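Local structure of TIGR00725 family protein (Thermotoga maritima, 1RCU) at residues I129-A132 with I133-G137; G165-D169 with N170-V174; G152-T155 with D156-Q160. The protein is of unknown function but belongs to the SLOG cluster4 family, whose Rossmann-like fold suggests that it may bind a nucleotide-like ligand. All coordinates share one frame; numbering follows the deposited sequence.

In the fold
Interactions 1 and 3 are helix contacts, interaction 2 a loop contact. Interaction 1 is buried, on helix 129-140, and pairs backbone bonds with aliphatic side chains. Interaction 3 is partly buried, on helix 153-157. It adds cation-pi and CH-pi contacts between W154 and R157 and an aspartate that grips the backbone before it. Interaction 2 lies at the surface, before strand 176-179, and relies on a carboxylate-guanidinium pair, a beta turn and an arginine chain laid over a tyrosine. The three meet through apolar side chains: A132 packs on W154, and L136, I158 and L168 touch one another. All three reach the second subunit. Interactions 1 and 3 share strand 145-148 between neighbouring beta-alpha-beta units.

Interaction 1: I129-A132 with I133-G137; sequences IGTA and IEILG
T131 and I135 sit one turn apart on helix 129-140, and their side chains cross obliquely. Methyl CG2 of T131 meets CD1 of I135 at 4.0 Å. CG2 of T131 reaches along the helix because it stands anti to the backbone N, with OG1 anti to the carbonyl carbon (chi1 -60°). I129 and I133 make the equivalent pair on another flank. There CG1 of I129 lies 4.3 Å from CD1 of I133, a looser touch. E134 takes a different course. Its chain is extended beyond CG and runs back past the G130 carbonyl, with CG of E134 3.2 Å from O of G130. This brings OE1 of E134 to 3.6 Å from CA of T131. The other carboxylate oxygen, OE2, is hydrogen-bonded to S112 on helix 108-116. Underneath run four successive alpha-helical bonds. I133 N meets I129 O at 2.9 Å, and L136 N meets A132 O at 3.0 Å. E134 N to G130 O and I135 N to T131 O lie between them. The helix links strands 121-125 and 145-148 of the Rossmann-like sheet. T131 and I135 touch S124 on the first of these strands. I129, A132 and I133 pack on L136 of the second subunit, whose D169 OD1 takes I129 N. The run GTAIE resembles the end of the GGxGTxxE signature of LOG-like proteins, which lines their nucleotide site. The spacing after the glycine pair differs, so a similar role is possible, not established. The four i to i+4 bonds leave aliphatic flanks for sheet and second subunit, and one buried glutamate ties in another helix.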
loop_
_atom_site.group_PDB
_atom_site.type_symbol
_atom_site.label_atom_id
_atom_site.label_comp_id
_atom_site.label_asym_id
_atom_site.label_seq_id
_atom_site.Cartn_x
_atom_site.Cartn_y
_atom_site.Cartn_z
ATOM N N ILE A 129 6.698 -18.196 8.200
ATOM C CA ILE A 129 5.817 -17.112 8.616
ATOM C C ILE A 129 4.995 -16.458 7.500
ATOM O O ILE A 129 3.810 -16.166 7.677
ATOM C CB ILE A 129 6.594 -16.048 9.425
ATOM C CG1 ILE A 129 5.601 -15.237 10.246
ATOM C CG2 ILE A 129 7.406 -15.155 8.521
ATOM C CD1 ILE A 129 4.912 -16.063 11.336
ATOM N N GLY A 130 5.609 -16.255 6.345
ATOM C CA GLY A 130 4.886 -15.646 5.246
ATOM C C GLY A 130 3.630 -16.408 4.869
ATOM O O GLY A 130 2.545 -15.840 4.688
ATOM N N THR A 131 3.780 -17.714 4.749
ATOM C CA THR A 131 2.679 -18.579 4.370
ATOM C C THR A 131 1.599 -18.580 5.458
ATOM O O THR A 131 0.395 -18.713 5.179
ATOM C CB THR A 131 3.213 -20.008 4.104
ATOM O OG1 THR A 131 4.178 -19.960 3.042
ATOM C CG2 THR A 131 2.082 -20.952 3.711
ATOM N N ALA A 132 2.037 -18.413 6.700
ATOM C CA ALA A 132 1.122 -18.382 7.826
ATOM C C ALA A 132 0.254 -17.125 7.754
ATOM O O ALA A 132 -0.958 -17.178 7.966
ATOM C CB ALA A 132 1.912 -18.413 9.123
ATOM N N ILE A 133 0.891 -16.002 7.446
ATOM C CA ILE A 133 0.204 -14.727 7.335
ATOM C C ILE A 133 -0.793 -14.784 6.184
ATOM O O ILE A 133 -1.893 -14.223 6.273
ATOM C CB ILE A 133 1.215 -13.578 7.088
ATOM C CG1 ILE A 133 2.078 -13.379 8.332
ATOM C CG2 ILE A 133 0.478 -12.291 6.721
ATOM C CD1 ILE A 133 3.203 -12.388 8.148
ATOM N N GLU A 134 -0.404 -15.463 5.107
ATOM C CA GLU A 134 -1.277 -15.609 3.949
ATOM C C GLU A 134 -2.486 -16.502 4.233
ATOM O O GLU A 134 -3.582 -16.218 3.760
ATOM C CB GLU A 134 -0.475 -16.141 2.748
ATOM C CG GLU A 134 0.565 -15.128 2.308
ATOM C CD GLU A 134 1.549 -15.662 1.301
ATOM O OE1 GLU A 134 1.859 -16.868 1.340
ATOM O OE2 GLU A 134 2.027 -14.863 0.476
ATOM N N ILE A 135 -2.275 -17.576 4.992
ATOM C CA ILE A 135 -3.343 -18.499 5.347
ATOM C C ILE A 135 -4.358 -17.735 6.218
ATOM O O ILE A 135 -5.562 -17.783 5.973
ATOM C CB ILE A 135 -2.776 -19.744 6.116
ATOM C CG1 ILE A 135 -1.960 -20.630 5.159
ATOM C CG2 ILE A 135 -3.909 -20.531 6.749
ATOM C CD1 ILE A 135 -1.139 -21.718 5.872
ATOM N N LEU A 136 -3.862 -17.021 7.225
ATOM C CA LEU A 136 -4.727 -16.251 8.120
ATOM C C LEU A 136 -5.406 -15.110 7.372
ATOM O O LEU A 136 -6.602 -14.826 7.594
ATOM C CB LEU A 136 -3.927 -15.700 9.313
ATOM C CG LEU A 136 -3.926 -16.547 10.605
ATOM C CD1 LEU A 136 -3.556 -17.983 10.329
ATOM C CD2 LEU A 136 -2.960 -15.934 11.615
ATOM N N GLY A 137 -4.642 -14.478 6.480
ATOM C CA GLY A 137 -5.149 -13.374 5.687
ATOM C C GLY A 137 -6.257 -13.849 4.774
ATOM O O GLY A 137 -7.294 -13.195 4.664
#

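Interaction 2: G165-D169 with N170-V174; sequences GKYLD and NRRIV
D169 OD2 accepts the backbone N-H of R171 at 2.9 Å and is hydrogen-bonded to Y139 OH on helix 129-140. The R171 donor comes from above the carboxylate plane, 62° out of it. The other oxygen, OD1 of D169, forms a salt bridge with NH1 of R171 at 3.1 Å. It also bonds I129 N of the second subunit. The carboxylate and guanidinium planes are turned 66° apart. The R171 chain is extended from CG to NE, which brings NH1 within reach of OD1, the two flat groups meeting obliquely.

The side-chain bond to R171 N closes an Asx turn. It is combined with a type I beta turn from D169 to R172, in which R172 N meets D169 O at 2.9 Å. Upstream, K166 and Y167 form a classic beta bulge opposite I163.

R172 then folds back over Y167. Its CG lies 3.6 Å from the centroid of the Y167 ring, over the face, as a CH-pi contact. CB of K166 lies over the rim of the opposite face. V174 O lies at the ring edge, 3.5 Å from Y167 CD1. A bend at chi2 (112°) keeps R172 NH1 beside the ring, and NH2 salt-bridges D164.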
loop_
_atom_site.group_PDB
_atom_site.type_symbol
_atom_site.label_atom_id
_atom_site.label_comp_id
_atom_site.label_asym_id
_atom_site.label_seq_id
_atom_site.Cartn_x
_atom_site.Cartn_y
_atom_site.Cartn_z
ATOM N N GLY A 165 -12.577 -27.701 14.295
ATOM C CA GLY A 165 -11.916 -28.378 13.192
ATOM C C GLY A 165 -12.030 -27.684 11.835
ATOM O O GLY A 165 -11.727 -28.289 10.804
ATOM N N LYS A 166 -12.428 -26.417 11.805
ATOM C CA LYS A 166 -12.589 -25.747 10.519
ATOM C C LYS A 166 -12.252 -24.263 10.482
ATOM O O LYS A 166 -11.978 -23.718 9.415
ATOM C CB LYS A 166 -14.043 -25.894 10.032
ATOM C CG LYS A 166 -14.544 -27.319 9.847
ATOM C CD LYS A 166 -16.023 -27.359 9.444
ATOM C CE LYS A 166 -16.928 -26.824 10.538
ATOM N NZ LYS A 166 -16.922 -27.680 11.776
ATOM N N TYR A 167 -12.271 -23.607 11.635
ATOM C CA TYR A 167 -12.062 -22.162 11.652
ATOM C C TYR A 167 -10.841 -21.569 12.345
ATOM O O TYR A 167 -10.261 -22.187 13.239
ATOM C CB TYR A 167 -13.338 -21.490 12.183
ATOM C CG TYR A 167 -14.592 -21.969 11.491
ATOM C CD1 TYR A 167 -14.912 -21.541 10.206
ATOM C CD2 TYR A 167 -15.433 -22.896 12.106
ATOM C CE1 TYR A 167 -16.041 -22.035 9.539
ATOM C CE2 TYR A 167 -16.562 -23.387 11.463
ATOM C CZ TYR A 167 -16.861 -22.963 10.184
ATOM O OH TYR A 167 -17.959 -23.504 9.546
ATOM N N LEU A 168 -10.472 -20.358 11.910
ATOM C CA LEU A 168 -9.327 -19.643 12.459
ATOM C C LEU A 168 -9.646 -18.514 13.440
ATOM O O LEU A 168 -8.722 -17.866 13.940
ATOM C CB LEU A 168 -8.438 -19.100 11.339
ATOM C CG LEU A 168 -7.141 -19.850 10.977
ATOM C CD1 LEU A 168 -6.954 -21.044 11.869
ATOM C CD2 LEU A 168 -7.152 -20.261 9.515
ATOM N N ASP A 169 -10.935 -18.259 13.686
ATOM C CA ASP A 169 -11.394 -17.254 14.670
ATOM C C ASP A 169 -12.901 -17.382 14.905
ATOM O O ASP A 169 -13.625 -17.931 14.071
ATOM C CB ASP A 169 -10.990 -15.812 14.288
ATOM C CG ASP A 169 -12.025 -15.075 13.438
ATOM O OD1 ASP A 169 -11.856 -13.843 13.269
ATOM O OD2 ASP A 169 -12.973 -15.691 12.916
ATOM N N ASN A 170 -13.374 -16.879 16.039
ATOM C CA ASN A 170 -14.785 -17.027 16.394
ATOM C C ASN A 170 -15.879 -16.385 15.545
ATOM O O ASN A 170 -17.045 -16.409 15.925
ATOM C CB ASN A 170 -14.968 -16.641 17.863
ATOM C CG ASN A 170 -14.202 -17.560 18.790
ATOM O OD1 ASN A 170 -13.459 -17.109 19.659
ATOM N ND2 ASN A 170 -14.367 -18.858 18.600
ATOM N N ARG A 171 -15.515 -15.833 14.397
ATOM C CA ARG A 171 -16.502 -15.230 13.522
ATOM C C ARG A 171 -16.755 -16.227 12.402
ATOM O O ARG A 171 -17.605 -16.016 11.538
ATOM C CB ARG A 171 -15.977 -13.902 12.967
ATOM C CG ARG A 171 -15.640 -12.878 14.040
ATOM C CD ARG A 171 -15.819 -11.450 13.530
ATOM N NE ARG A 171 -15.109 -10.468 14.358
ATOM C CZ ARG A 171 -13.788 -10.292 14.337
ATOM N NH1 ARG A 171 -13.024 -11.027 13.529
ATOM N NH2 ARG A 171 -13.229 -9.387 15.128
ATOM N N ARG A 172 -15.994 -17.319 12.449
ATOM C CA ARG A 172 -16.066 -18.395 11.473
ATOM C C ARG A 172 -16.276 -17.899 10.052
ATOM O O ARG A 172 -17.158 -18.369 9.345
ATOM C CB ARG A 172 -17.190 -19.360 11.840
ATOM C CG ARG A 172 -16.996 -20.079 13.152
ATOM C CD ARG A 172 -18.012 -19.623 14.177
ATOM N NE ARG A 172 -17.714 -20.158 15.504
ATOM C CZ ARG A 172 -17.758 -21.453 15.812
ATOM N NH1 ARG A 172 -18.094 -22.346 14.886
ATOM N NH2 ARG A 172 -17.451 -21.854 17.041
ATOM N N ILE A 173 -15.453 -16.949 9.639
ATOM C CA ILE A 173 -15.564 -16.349 8.321
ATOM C C ILE A 173 -15.691 -17.346 7.167
ATOM O O ILE A 173 -16.620 -17.237 6.376
ATOM C CB ILE A 173 -14.381 -15.404 8.098
ATOM C CG1 ILE A 173 -14.313 -14.435 9.282
ATOM C CG2 ILE A 173 -14.550 -14.642 6.799
ATOM C CD1 ILE A 173 -13.074 -13.537 9.312
ATOM N N VAL A 174 -14.770 -18.300 7.061
ATOM C CA VAL A 174 -14.833 -19.292 5.987
ATOM C C VAL A 174 -14.117 -20.565 6.433
ATOM O O VAL A 174 -13.241 -20.521 7.294
ATOM C CB VAL A 174 -14.216 -18.749 4.668
ATOM C CG1 VAL A 174 -12.760 -18.368 4.880
ATOM C CG2 VAL A 174 -14.342 -19.785 3.562
#

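Interaction 3: G152-T155 with D156-Q160; sequences GGWT and DRISQ
R157 lies over one face of W154, making two ring contacts. CZ of R157 sits 4.4 Å from the centroid of the five-membered ring of W154, almost on the ring normal, as a cation-pi pair. CD of R157 lies 3.8 Å from the centroid of the six-membered ring, a CH-pi contact. The guanidinium stands steeply on the indole, their planes 79° apart, so NH1 points at the ring. At chi1 -170° the R157 chain leaves opposite its own N, and a bend at chi3 lets it follow the indole. G153 O lies over one face of the same guanidinium.

The backbone bonds are those of a short helix: R157 N meets G153 O at 3.2 Å, and I158 N meets W154 O at 2.9 Å. From 158 to 160 the winding tightens to 3-10. Helix 153-157 lies between strands 145-148 and 176-179 in a beta-alpha-beta unit. G152 and G153 both have positive phi, which favours glycine.

Further polar bonds gather on D156. OD1 of D156 accepts G152 N at 2.8 Å, from above the carboxylate plane. OD2 forms a salt bridge with R149 and accepts G150 N. Its backbone O takes both N and OG of S159.

Apolar contact is made by I158, whose CD1 lies 4.0 Å from W154 CZ3 and whose chain crosses the indole at about a right angle. The indole NE1 bonds L168 O of the second subunit. Replacing W154 by an alanine would probably leave that carbonyl without its donor, set R157 free to turn and open a gap beside I158.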
loop_
_atom_site.group_PDB
_atom_site.type_symbol
_atom_site.label_atom_id
_atom_site.label_comp_id
_atom_site.label_asym_id
_atom_site.label_seq_id
_atom_site.Cartn_x
_atom_site.Cartn_y
_atom_site.Cartn_z
ATOM N N GLY A 152 4.263 -30.381 5.914
ATOM C CA GLY A 152 4.951 -29.655 6.966
ATOM C C GLY A 152 4.783 -28.143 7.058
ATOM O O GLY A 152 3.878 -27.555 6.445
ATOM N N GLY A 153 5.668 -27.521 7.846
ATOM C CA GLY A 153 5.655 -26.082 8.045
ATOM C C GLY A 153 4.382 -25.601 8.715
ATOM O O GLY A 153 3.834 -26.288 9.568
ATOM N N TRP A 154 3.898 -24.426 8.328
ATOM C CA TRP A 154 2.679 -23.905 8.915
ATOM C C TRP A 154 1.407 -24.556 8.378
ATOM O O TRP A 154 0.342 -24.463 9.004
ATOM C CB TRP A 154 2.618 -22.395 8.712
ATOM C CG TRP A 154 3.179 -21.629 9.849
ATOM C CD1 TRP A 154 4.394 -21.023 9.911
ATOM C CD2 TRP A 154 2.535 -21.373 11.088
ATOM N NE1 TRP A 154 4.552 -20.392 11.117
ATOM C CE2 TRP A 154 3.418 -20.590 11.863
ATOM C CE3 TRP A 154 1.288 -21.727 11.627
ATOM C CZ2 TRP A 154 3.092 -20.152 13.160
ATOM C CZ3 TRP A 154 0.967 -21.297 12.911
ATOM C CH2 TRP A 154 1.866 -20.515 13.661
ATOM N N THR A 155 1.507 -25.225 7.228
ATOM C CA THR A 155 0.326 -25.861 6.652
ATOM C C THR A 155 -0.164 -26.937 7.604
ATOM O O THR A 155 -1.363 -27.124 7.783
ATOM C CB THR A 155 0.625 -26.456 5.263
ATOM O OG1 THR A 155 1.056 -25.407 4.382
ATOM C CG2 THR A 155 -0.615 -27.099 4.669
ATOM N N ASP A 156 0.773 -27.627 8.241
ATOM C CA ASP A 156 0.412 -28.669 9.193
ATOM C C ASP A 156 0.243 -28.077 10.584
ATOM O O ASP A 156 -0.680 -28.433 11.316
ATOM C CB ASP A 156 1.478 -29.774 9.212
ATOM C CG ASP A 156 1.341 -30.751 8.047
ATOM O OD1 ASP A 156 2.357 -31.359 7.652
ATOM O OD2 ASP A 156 0.214 -30.934 7.529
ATOM N N ARG A 157 1.127 -27.158 10.943
ATOM C CA ARG A 157 1.073 -26.534 12.259
ATOM C C ARG A 157 -0.266 -25.816 12.538
ATOM O O ARG A 157 -0.794 -25.913 13.645
ATOM C CB ARG A 157 2.247 -25.550 12.413
ATOM C CG ARG A 157 2.418 -25.018 13.830
ATOM C CD ARG A 157 3.633 -24.115 13.996
ATOM N NE ARG A 157 4.878 -24.789 13.650
ATOM C CZ ARG A 157 5.567 -24.558 12.538
ATOM N NH1 ARG A 157 5.137 -23.662 11.667
ATOM N NH2 ARG A 157 6.679 -25.233 12.289
ATOM N N ILE A 158 -0.798 -25.095 11.549
ATOM C CA ILE A 158 -2.043 -24.355 11.720
ATOM C C ILE A 158 -3.266 -25.246 11.944
ATOM O O ILE A 158 -4.308 -24.778 12.403
ATOM C CB ILE A 158 -2.317 -23.397 10.505
ATOM C CG1 ILE A 158 -3.357 -22.344 10.893
ATOM C CG2 ILE A 158 -2.861 -24.163 9.312
ATOM C CD1 ILE A 158 -2.882 -21.418 11.973
ATOM N N SER A 159 -3.151 -26.530 11.631
ATOM C CA SER A 159 -4.282 -27.445 11.808
ATOM C C SER A 159 -4.482 -27.840 13.272
ATOM O O SER A 159 -5.518 -28.388 13.652
ATOM C CB SER A 159 -4.068 -28.722 10.983
ATOM O OG SER A 159 -2.963 -29.488 11.470
ATOM N N GLN A 160 -3.491 -27.540 14.097
ATOM C CA GLN A 160 -3.571 -27.895 15.494
ATOM C C GLN A 160 -4.281 -26.834 16.340
ATOM O O GLN A 160 -4.419 -26.997 17.548
ATOM C CB GLN A 160 -2.158 -28.176 16.018
ATOM C CG GLN A 160 -1.425 -29.287 15.242
ATOM C CD GLN A 160 -2.289 -30.542 15.029
ATOM O OE1 GLN A 160 -2.763 -31.154 15.989
ATOM N NE2 GLN A 160 -2.498 -30.918 13.766
#